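Local coordinates for glycosyl hydrolase family 2, TIM barrel domain protein (Faecalibacterium prausnitzii A2-165, PDB 6ED2) that probably hydrolyses glucuronide conjugates as a gut bacterial beta-glucuronidase of glycosyl hydrolase family 2, releasing the group that the sugar had masked, at residues N440-T445 and R470-L475; V378-F383 and K414-A419; F491-R496 and I532-G537. All blocks are in the same frame, centred on the assembly; numbering follows the deposited sequence.

Contact 1: N440-T445 and R470-L475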
loop_
_atom_site.group_PDB
_atom_site.type_symbol
_atom_site.label_atom_id
_atom_site.label_comp_id
_atom_site.label_asym_id
_atom_site.label_seq_id
_atom_site.Cartn_x
_atom_site.Cartn_y
_atom_site.Cartn_z
ATOM N N ASN A 440 30.715 1.509 -15.811
ATOM C CA ASN A 440 29.910 1.875 -14.647
ATOM C C ASN A 440 30.503 1.204 -13.418
ATOM O O ASN A 440 30.480 -0.028 -13.302
ATOM C CB ASN A 440 28.433 1.495 -14.789
ATOM C CG ASN A 440 27.601 1.955 -13.575
ATOM O OD1 ASN A 440 27.277 3.142 -13.433
ATOM N ND2 ASN A 440 27.280 1.020 -12.689
ATOM N N GLU A 441 31.015 2.018 -12.506
ATOM C CA GLU A 441 31.538 1.558 -11.226
ATOM C C GLU A 441 32.576 0.436 -11.364
ATOM O O GLU A 441 32.438 -0.623 -10.747
ATOM C CB GLU A 441 30.396 1.111 -10.326
ATOM C CG GLU A 441 29.466 2.230 -9.922
ATOM C CD GLU A 441 28.424 1.780 -8.918
ATOM O OE1 GLU A 441 28.235 0.556 -8.757
ATOM O OE2 GLU A 441 27.796 2.649 -8.285
ATOM N N PRO A 442 33.624 0.639 -12.155
ATOM C CA PRO A 442 34.717 -0.335 -12.170
ATOM C C PRO A 442 35.555 -0.172 -10.914
ATOM O O PRO A 442 35.567 0.884 -10.278
ATOM C CB PRO A 442 35.515 0.044 -13.423
ATOM C CG PRO A 442 35.324 1.506 -13.523
ATOM C CD PRO A 442 33.946 1.825 -12.972
ATOM N N GLN A 443 36.254 -1.245 -10.553
ATOM C CA GLN A 443 37.184 -1.194 -9.428
ATOM C C GLN A 443 38.449 -0.454 -9.887
ATOM O O GLN A 443 39.495 -1.049 -10.140
ATOM C CB GLN A 443 37.492 -2.604 -8.927
ATOM C CG GLN A 443 38.408 -2.664 -7.694
ATOM C CD GLN A 443 38.692 -4.094 -7.224
ATOM O OE1 GLN A 443 38.684 -5.049 -8.005
ATOM N NE2 GLN A 443 38.930 -4.240 -5.930
ATOM N N CYS A 444 38.333 0.875 -10.011
ATOM C CA CYS A 444 39.391 1.679 -10.623
ATOM C C CYS A 444 40.510 2.048 -9.644
ATOM O O CYS A 444 41.345 2.905 -9.968
ATOM C CB CYS A 444 38.807 2.944 -11.275
ATOM S SG CYS A 444 38.051 4.225 -10.197
ATOM N N THR A 445 40.523 1.431 -8.461
ATOM C CA THR A 445 41.681 1.383 -7.588
ATOM C C THR A 445 42.507 0.132 -7.825
ATOM O O THR A 445 43.586 -0.009 -7.237
ATOM C CB THR A 445 41.256 1.431 -6.114
ATOM O OG1 THR A 445 40.313 0.388 -5.857
ATOM C CG2 THR A 445 40.632 2.779 -5.761
ATOM N N ARG A 470 34.207 12.068 -22.854
ATOM C CA ARG A 470 34.183 10.700 -22.342
ATOM C C ARG A 470 34.224 10.699 -20.820
ATOM O O ARG A 470 34.900 11.534 -20.208
ATOM C CB ARG A 470 35.357 9.872 -22.872
ATOM C CG ARG A 470 35.537 9.906 -24.388
ATOM C CD ARG A 470 37.017 9.723 -24.745
ATOM N NE ARG A 470 37.797 10.838 -24.209
ATOM C CZ ARG A 470 39.124 10.887 -24.166
ATOM N NH1 ARG A 470 39.838 9.873 -24.627
ATOM N NH2 ARG A 470 39.731 11.956 -23.666
ATOM N N THR A 471 33.503 9.754 -20.214
ATOM C CA THR A 471 33.407 9.649 -18.766
ATOM C C THR A 471 33.257 8.179 -18.401
ATOM O O THR A 471 33.206 7.303 -19.266
ATOM C CB THR A 471 32.232 10.485 -18.206
ATOM O OG1 THR A 471 32.387 10.655 -16.784
ATOM C CG2 THR A 471 30.881 9.797 -18.473
ATOM N N TYR A 472 33.211 7.919 -17.099
ATOM C CA TYR A 472 32.834 6.627 -16.542
ATOM C C TYR A 472 32.393 6.921 -15.123
ATOM O O TYR A 472 32.787 7.935 -14.555
ATOM C CB TYR A 472 33.982 5.623 -16.564
ATOM C CG TYR A 472 34.991 5.806 -15.443
ATOM C CD1 TYR A 472 34.936 5.018 -14.284
ATOM C CD2 TYR A 472 36.018 6.753 -15.548
ATOM C CE1 TYR A 472 35.866 5.175 -13.260
ATOM C CE2 TYR A 472 36.954 6.919 -14.529
ATOM C CZ TYR A 472 36.884 6.125 -13.397
ATOM O OH TYR A 472 37.820 6.295 -12.401
ATOM N N THR A 473 31.560 6.061 -14.549
ATOM C CA THR A 473 31.015 6.414 -13.248
ATOM C C THR A 473 31.859 5.804 -12.140
ATOM O O THR A 473 32.276 4.645 -12.217
ATOM C CB THR A 473 29.550 5.989 -13.113
ATOM O OG1 THR A 473 29.468 4.561 -13.123
ATOM C CG2 THR A 473 28.727 6.568 -14.259
ATOM N N VAL A 474 32.106 6.598 -11.104
ATOM C CA VAL A 474 33.089 6.272 -10.079
ATOM C C VAL A 474 32.393 5.616 -8.894
ATOM O O VAL A 474 31.451 6.180 -8.330
ATOM C CB VAL A 474 33.863 7.527 -9.644
ATOM C CG1 VAL A 474 34.898 7.168 -8.578
ATOM C CG2 VAL A 474 34.514 8.181 -10.865
ATOM N N LEU A 475 32.868 4.428 -8.529
ATOM C CA LEU A 475 32.449 3.704 -7.340
ATOM C C LEU A 475 32.709 4.522 -6.077
ATOM O O LEU A 475 33.602 5.368 -6.033
ATOM C CB LEU A 475 33.231 2.395 -7.240
ATOM C CG LEU A 475 32.520 1.070 -7.350
ATOM C CD1 LEU A 475 33.454 -0.001 -6.851
ATOM C CD2 LEU A 475 31.235 1.103 -6.545
HETATM O O HOH W 1 35.045 3.344 -9.997
#
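Asn440, which ends strand 433-440, and Glu441, just beyond it, both meet Thr473 on the adjoining barrel strand 470-474. Asn440 and Thr473 form a parallel beta bridge, CA to CA 4.9 Å, that puts their side chains on one face of the sheet. Across it Thr473 OG1 donates to Asn440 OD1 at 2.6 Å. The hydroxyl approaches from above the amide, 59° out of the carbonyl plane, and the C=O...donor angle is only 108°. Asn440 CG lies anti to the backbone N (chi1 -177°), which turns the amide toward this hydroxyl; Arg353 gives OD1 a second donor. The N-H of Glu441 is shared: it bonds Thr473 O at 2.9 Å and, weakly, Thr473 OG1.

In the (beta/alpha)8 barrels of clan GH-A, to which family 2 belongs, an Asn-Glu pair after the fourth strand lies at the active-site mouth. The setting here is consistent with that: a glycerol, probably from the crystallisation liquor, is hydrogen-bonded to Asn440 ND2 and Glu441 OE2, which may mark a pocket, and Asn495 ND2 also bonds Glu441 OE2. Glu441 CB packs on Leu475 CG at 3.7 Å, the two side chains crossing at about a right angle, while Leu475 CD2 lies beside the carboxylate carbon.

Further along, Tyr472 is met at its ring edge. Pro442 CD lies 3.6 Å from Tyr472 CD1, and Cys444 SG comes in nearly in the ring plane, 5.0 Å from the centroid, a sulfur-aromatic contact. Phe453 of helix 449-463 packs edge-to-face with the same tyrosine. One water ties the two backbones together, accepting from Leu475 N at 2.8 Å and donating to Pro442 O.

Contact 2: V378-F383 and K414-A419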
loop_
_atom_site.group_PDB
_atom_site.type_symbol
_atom_site.label_atom_id
_atom_site.label_comp_id
_atom_site.label_asym_id
_atom_site.label_seq_id
_atom_site.Cartn_x
_atom_site.Cartn_y
_atom_site.Cartn_z
ATOM N N VAL A 378 28.051 1.955 -22.473
ATOM C CA VAL A 378 28.321 0.582 -22.894
ATOM C C VAL A 378 28.124 -0.352 -21.694
ATOM O O VAL A 378 28.221 0.105 -20.549
ATOM C CB VAL A 378 29.735 0.548 -23.505
ATOM C CG1 VAL A 378 30.805 0.426 -22.435
ATOM C CG2 VAL A 378 29.867 -0.478 -24.602
ATOM N N PRO A 379 27.794 -1.654 -21.865
ATOM C CA PRO A 379 27.458 -2.464 -20.673
ATOM C C PRO A 379 28.655 -2.884 -19.821
ATOM O O PRO A 379 28.695 -4.010 -19.312
ATOM C CB PRO A 379 26.749 -3.691 -21.267
ATOM C CG PRO A 379 26.472 -3.347 -22.709
ATOM C CD PRO A 379 27.559 -2.413 -23.104
ATOM N N ALA A 380 29.617 -1.977 -19.623
ATOM C CA ALA A 380 30.826 -2.262 -18.845
ATOM C C ALA A 380 30.551 -2.041 -17.356
ATOM O O ALA A 380 31.055 -1.116 -16.706
ATOM C CB ALA A 380 31.982 -1.399 -19.326
ATOM N N VAL A 381 29.717 -2.919 -16.817
ATOM C CA VAL A 381 29.289 -2.838 -15.431
ATOM C C VAL A 381 29.520 -4.201 -14.802
ATOM O O VAL A 381 29.452 -5.234 -15.479
ATOM C CB VAL A 381 27.806 -2.397 -15.313
ATOM C CG1 VAL A 381 26.895 -3.399 -16.026
ATOM C CG2 VAL A 381 27.393 -2.206 -13.833
ATOM N N GLY A 382 29.808 -4.200 -13.501
ATOM C CA GLY A 382 30.166 -5.416 -12.795
ATOM C C GLY A 382 31.650 -5.708 -12.711
ATOM O O GLY A 382 32.020 -6.818 -12.300
ATOM N N PHE A 383 32.518 -4.749 -13.072
ATOM C CA PHE A 383 33.967 -4.976 -13.093
ATOM C C PHE A 383 34.537 -4.781 -11.685
ATOM O O PHE A 383 35.399 -3.937 -11.442
ATOM C CB PHE A 383 34.646 -4.041 -14.091
ATOM C CG PHE A 383 34.278 -4.297 -15.546
ATOM C CD1 PHE A 383 33.402 -5.325 -15.909
ATOM C CD2 PHE A 383 34.830 -3.509 -16.560
ATOM C CE1 PHE A 383 33.081 -5.562 -17.245
ATOM C CE2 PHE A 383 34.506 -3.740 -17.916
ATOM C CZ PHE A 383 33.635 -4.775 -18.255
ATOM N N LYS A 414 38.765 -7.121 -25.068
ATOM C CA LYS A 414 38.368 -7.344 -26.457
ATOM C C LYS A 414 36.862 -7.152 -26.643
ATOM O O LYS A 414 36.422 -6.450 -27.562
ATOM C CB LYS A 414 38.800 -8.744 -26.902
ATOM C CG LYS A 414 38.675 -9.006 -28.404
ATOM C CD LYS A 414 39.382 -10.309 -28.806
ATOM C CE LYS A 414 39.227 -10.619 -30.297
ATOM N NZ LYS A 414 37.864 -11.145 -30.610
ATOM N N ASN A 415 36.054 -7.764 -25.767
ATOM C CA ASN A 415 34.603 -7.588 -25.835
ATOM C C ASN A 415 34.204 -6.152 -25.527
ATOM O O ASN A 415 33.266 -5.619 -26.132
ATOM C CB ASN A 415 33.913 -8.566 -24.879
ATOM C CG ASN A 415 34.053 -10.013 -25.338
ATOM O OD1 ASN A 415 34.253 -10.273 -26.520
ATOM N ND2 ASN A 415 33.973 -10.954 -24.403
ATOM N N HIS A 416 34.917 -5.501 -24.606
ATOM C CA HIS A 416 34.616 -4.111 -24.280
ATOM C C HIS A 416 34.879 -3.200 -25.474
ATOM O O HIS A 416 34.071 -2.317 -25.788
ATOM C CB HIS A 416 35.442 -3.702 -23.059
ATOM C CG HIS A 416 34.971 -2.459 -22.377
ATOM N ND1 HIS A 416 35.293 -2.171 -21.065
ATOM C CD2 HIS A 416 34.237 -1.410 -22.822
ATOM C CE1 HIS A 416 34.780 -0.998 -20.734
ATOM N NE2 HIS A 416 34.129 -0.516 -21.780
ATOM N N LYS A 417 35.990 -3.427 -26.177
ATOM C CA LYS A 417 36.291 -2.633 -27.363
ATOM C C LYS A 417 35.230 -2.820 -28.443
ATOM O O LYS A 417 34.823 -1.853 -29.097
ATOM C CB LYS A 417 37.671 -3.013 -27.899
ATOM C CG LYS A 417 38.821 -2.393 -27.136
ATOM C CD LYS A 417 40.147 -3.018 -27.562
ATOM C CE LYS A 417 41.323 -2.116 -27.189
ATOM N NZ LYS A 417 42.653 -2.746 -27.474
ATOM N N ALA A 418 34.781 -4.059 -28.648
ATOM C CA ALA A 418 33.757 -4.340 -29.656
ATOM C C ALA A 418 32.443 -3.643 -29.324
ATOM O O ALA A 418 31.842 -2.979 -30.178
ATOM C CB ALA A 418 33.543 -5.850 -29.759
ATOM N N ALA A 419 31.982 -3.789 -28.077
ATOM C CA ALA A 419 30.775 -3.102 -27.637
ATOM C C ALA A 419 30.899 -1.597 -27.817
ATOM O O ALA A 419 29.973 -0.941 -28.317
ATOM C CB ALA A 419 30.488 -3.456 -26.175
#
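The imidazole of His416, carried by helix 409-427, reaches into the loop that follows barrel strand 373-377 and meets Val378 and Phe383 there. Val378 splits its two methyls between successive turns of the helix in van der Waals contacts: Val378 CG1 approaches His416 NE2 at 3.5 Å, while Val378 CG2 presses on Ala419 CB at 3.4 Å, tighter than usual for two carbons. This division follows from a chi1 of 83°, which sets CG1 between the backbone N and the carbonyl carbon. Pro379 adds only a marginal touch, its CD standing 4.4 Å from Ala419 CB. The CB bond of Ala380 also points toward the helix, but its modelled closeness to the imidazole is doubtful.

The aromatic contact is between Phe383 and His416. Their centroids are 5.8 Å apart and their planes are inclined at 68°. His416 ND1 lies in the plane of the phenyl ring at its edge, 3.6 Å from Phe383 CE2. One face of that phenyl ring is covered by its own loop, with Ala380 C about 4.2 Å above the ring centre.

No hydrogen bond links the two segments; the polar atoms of His416 look to other parts of the barrel. ND1 pairs with Tyr452 OH, and NE2 makes a weak bond to Leu438 O. Because a carbonyl oxygen can only accept, this pattern would be consistent with a proton on NE2, so that a buried histidine meets the loop through van der Waals contacts while ND1 links it to helix 449-463, and NE2 weakly to strand 433-440.

Contact 3: F491-R496 and I532-G537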
loop_
_atom_site.group_PDB
_atom_site.type_symbol
_atom_site.label_atom_id
_atom_site.label_comp_id
_atom_site.label_asym_id
_atom_site.label_seq_id
_atom_site.Cartn_x
_atom_site.Cartn_y
_atom_site.Cartn_z
ATOM N N PHE A 491 35.166 14.434 -18.041
ATOM C CA PHE A 491 34.418 14.992 -16.933
ATOM C C PHE A 491 34.180 13.824 -16.001
ATOM O O PHE A 491 34.126 12.675 -16.446
ATOM C CB PHE A 491 33.116 15.692 -17.378
ATOM C CG PHE A 491 32.092 14.774 -18.029
ATOM C CD1 PHE A 491 31.099 14.168 -17.269
ATOM C CD2 PHE A 491 32.111 14.541 -19.394
ATOM C CE1 PHE A 491 30.149 13.336 -17.859
ATOM C CE2 PHE A 491 31.166 13.698 -19.998
ATOM C CZ PHE A 491 30.181 13.104 -19.225
ATOM N N VAL A 492 34.137 14.106 -14.716
ATOM C CA VAL A 492 34.022 13.050 -13.721
ATOM C C VAL A 492 32.546 12.837 -13.408
ATOM O O VAL A 492 31.778 13.803 -13.304
ATOM C CB VAL A 492 34.848 13.398 -12.465
ATOM C CG1 VAL A 492 34.598 12.401 -11.351
ATOM C CG2 VAL A 492 36.350 13.405 -12.829
ATOM N N SER A 493 32.144 11.563 -13.302
ATOM C CA SER A 493 30.784 11.157 -12.943
ATOM C C SER A 493 30.844 10.350 -11.658
ATOM O O SER A 493 31.488 9.294 -11.618
ATOM C CB SER A 493 30.139 10.310 -14.050
ATOM O OG SER A 493 30.070 11.011 -15.279
ATOM N N LEU A 494 30.163 10.823 -10.618
ATOM C CA LEU A 494 30.199 10.153 -9.326
ATOM C C LEU A 494 28.866 9.478 -9.034
ATOM O O LEU A 494 27.800 10.053 -9.283
ATOM C CB LEU A 494 30.529 11.138 -8.193
ATOM C CG LEU A 494 31.905 11.826 -8.193
ATOM C CD1 LEU A 494 32.075 12.665 -6.922
ATOM C CD2 LEU A 494 33.058 10.824 -8.337
ATOM N N ASN A 495 28.937 8.261 -8.497
ATOM C CA ASN A 495 27.800 7.582 -7.884
ATOM C C ASN A 495 28.001 7.649 -6.376
ATOM O O ASN A 495 28.860 6.946 -5.835
ATOM C CB ASN A 495 27.697 6.126 -8.349
ATOM C CG ASN A 495 27.398 5.993 -9.847
ATOM O OD1 ASN A 495 27.228 6.986 -10.567
ATOM N ND2 ASN A 495 27.337 4.757 -10.316
ATOM N N ARG A 496 27.218 8.480 -5.693
ATOM C CA ARG A 496 27.428 8.708 -4.269
ATOM C C ARG A 496 26.129 8.558 -3.487
ATOM O O ARG A 496 25.070 9.003 -3.930
ATOM C CB ARG A 496 28.034 10.085 -4.024
ATOM C CG ARG A 496 29.512 10.177 -4.408
ATOM C CD ARG A 496 30.309 9.089 -3.718
ATOM N NE ARG A 496 31.730 9.120 -4.052
ATOM C CZ ARG A 496 32.285 8.445 -5.061
ATOM N NH1 ARG A 496 31.547 7.684 -5.860
ATOM N NH2 ARG A 496 33.588 8.534 -5.269
ATOM N N ILE A 532 29.849 15.680 -12.586
ATOM C CA ILE A 532 28.419 15.460 -12.465
ATOM C C ILE A 532 28.195 14.267 -11.557
ATOM O O ILE A 532 29.083 13.430 -11.345
ATOM C CB ILE A 532 27.716 15.218 -13.812
ATOM C CG1 ILE A 532 28.046 13.832 -14.358
ATOM C CG2 ILE A 532 28.067 16.290 -14.805
ATOM C CD1 ILE A 532 27.209 13.499 -15.584
ATOM N N PHE A 533 26.985 14.196 -11.019
ATOM C CA PHE A 533 26.553 13.026 -10.279
ATOM C C PHE A 533 25.667 12.179 -11.177
ATOM O O PHE A 533 24.716 12.678 -11.786
ATOM C CB PHE A 533 25.852 13.434 -8.985
ATOM C CG PHE A 533 26.809 13.993 -7.965
ATOM C CD1 PHE A 533 27.398 13.163 -7.027
ATOM C CD2 PHE A 533 27.167 15.338 -7.990
ATOM C CE1 PHE A 533 28.314 13.673 -6.115
ATOM C CE2 PHE A 533 28.066 15.862 -7.069
ATOM C CZ PHE A 533 28.645 15.030 -6.142
ATOM N N THR A 534 26.022 10.914 -11.307
ATOM C CA THR A 534 25.255 10.001 -12.127
ATOM C C THR A 534 24.422 9.028 -11.307
ATOM O O THR A 534 23.569 8.341 -11.880
ATOM C CB THR A 534 26.191 9.222 -13.068
ATOM O OG1 THR A 534 27.383 8.864 -12.356
ATOM C CG2 THR A 534 26.555 10.082 -14.273
ATOM N N GLU A 535 24.652 8.932 -9.997
ATOM C CA GLU A 535 23.743 8.206 -9.116
ATOM C C GLU A 535 23.746 8.851 -7.743
ATOM O O GLU A 535 24.771 9.365 -7.281
ATOM C CB GLU A 535 24.104 6.723 -8.957
ATOM C CG GLU A 535 23.975 5.947 -10.236
ATOM C CD GLU A 535 24.099 4.479 -10.041
ATOM O OE1 GLU A 535 23.903 4.015 -8.891
ATOM O OE2 GLU A 535 24.376 3.792 -11.052
ATOM N N TYR A 536 22.585 8.777 -7.097
ATOM C CA TYR A 536 22.301 9.146 -5.718
ATOM C C TYR A 536 20.799 8.962 -5.512
ATOM O O TYR A 536 20.018 8.973 -6.474
ATOM C CB TYR A 536 22.741 10.576 -5.395
ATOM C CG TYR A 536 21.992 11.698 -6.100
ATOM C CD1 TYR A 536 21.072 12.481 -5.401
ATOM C CD2 TYR A 536 22.218 11.996 -7.436
ATOM C CE1 TYR A 536 20.396 13.517 -6.013
ATOM C CE2 TYR A 536 21.557 13.051 -8.062
ATOM C CZ TYR A 536 20.645 13.808 -7.343
ATOM O OH TYR A 536 19.969 14.860 -7.942
ATOM N N GLY A 537 20.411 8.735 -4.257
ATOM C CA GLY A 537 19.022 8.477 -3.936
ATOM C C GLY A 537 18.828 7.478 -2.808
ATOM O O GLY A 537 19.797 6.929 -2.270
#
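Strands 492-495 and 532-535 run parallel, and their tightest packing is where Asn495 meets Thr534 and Glu535. Thr534 OG1 donates to Asn495 OD1 at 2.6 Å, nearly along the C=O axis (166°). With Asn495 CG anti to the carbonyl carbon (chi1 -65°), the amide stacks on the Glu535 carboxylate, planes 24° apart and Asn495 CG 3.6 Å from Glu535 CD. A beta bulge accompanies this: the register slips by one after Leu494, whose carbonyl O accepts from Thr534 N at 2.8 Å and weakly from Glu535 N. Before the bulge, Ile532 N bonds Val492 O and Leu494 N bonds Ile532 O; after it, Arg496 N bonds Glu535 O at 3.0 Å.

The flanks are looser, though buried. Phe491 CE1 meets Ile532 CD1 at 3.7 Å. Leu494 CB stands 3.9 Å from Phe533 CD1, and Arg496 CG comes to the phenyl edge, 4.1 Å from Phe533 CE1. On the face of Ser493, Asn495 and Glu535, beyond the tight pairing, Glu535 OE1 bonds Tyr497 OH and a glycerol, probably from the crystallisation liquor, and OE2 forms a salt bridge with Arg353, consistent with a pocket at the barrel mouth.

The pair belongs to a beta-alpha-beta unit whose helix 508-525 covers Leu494 and Phe533 and supplies Glu518 to the Arg496 guanidinium, while strands 470-474 and 574-580 continue the barrel on either side.

How the contacts relate
All three contacts lie in the TIM barrel domain and follow in series along the chain: contact 2, then contact 1, then contact 3. Contacts 1 and 3 have centres about 10 Å apart and share a sheet, since strands 470-474 and 492-495 are neighbours; Thr471 OG1 bridges them through Phe491 O and Ser493 OG. The centres of contacts 1 and 2 are about 12 Å apart, and probable backbone bonds join them, Asn440 N to Ala380 O and Gln443 N to Phe383 O. Contacts 2 and 3 do not touch, their centres being about 20 Å apart. Contacts 1 and 3 lie beside a glycerol that may mark the pocket, while contact 2 ties the loop after strand 373-377 to helix 409-427.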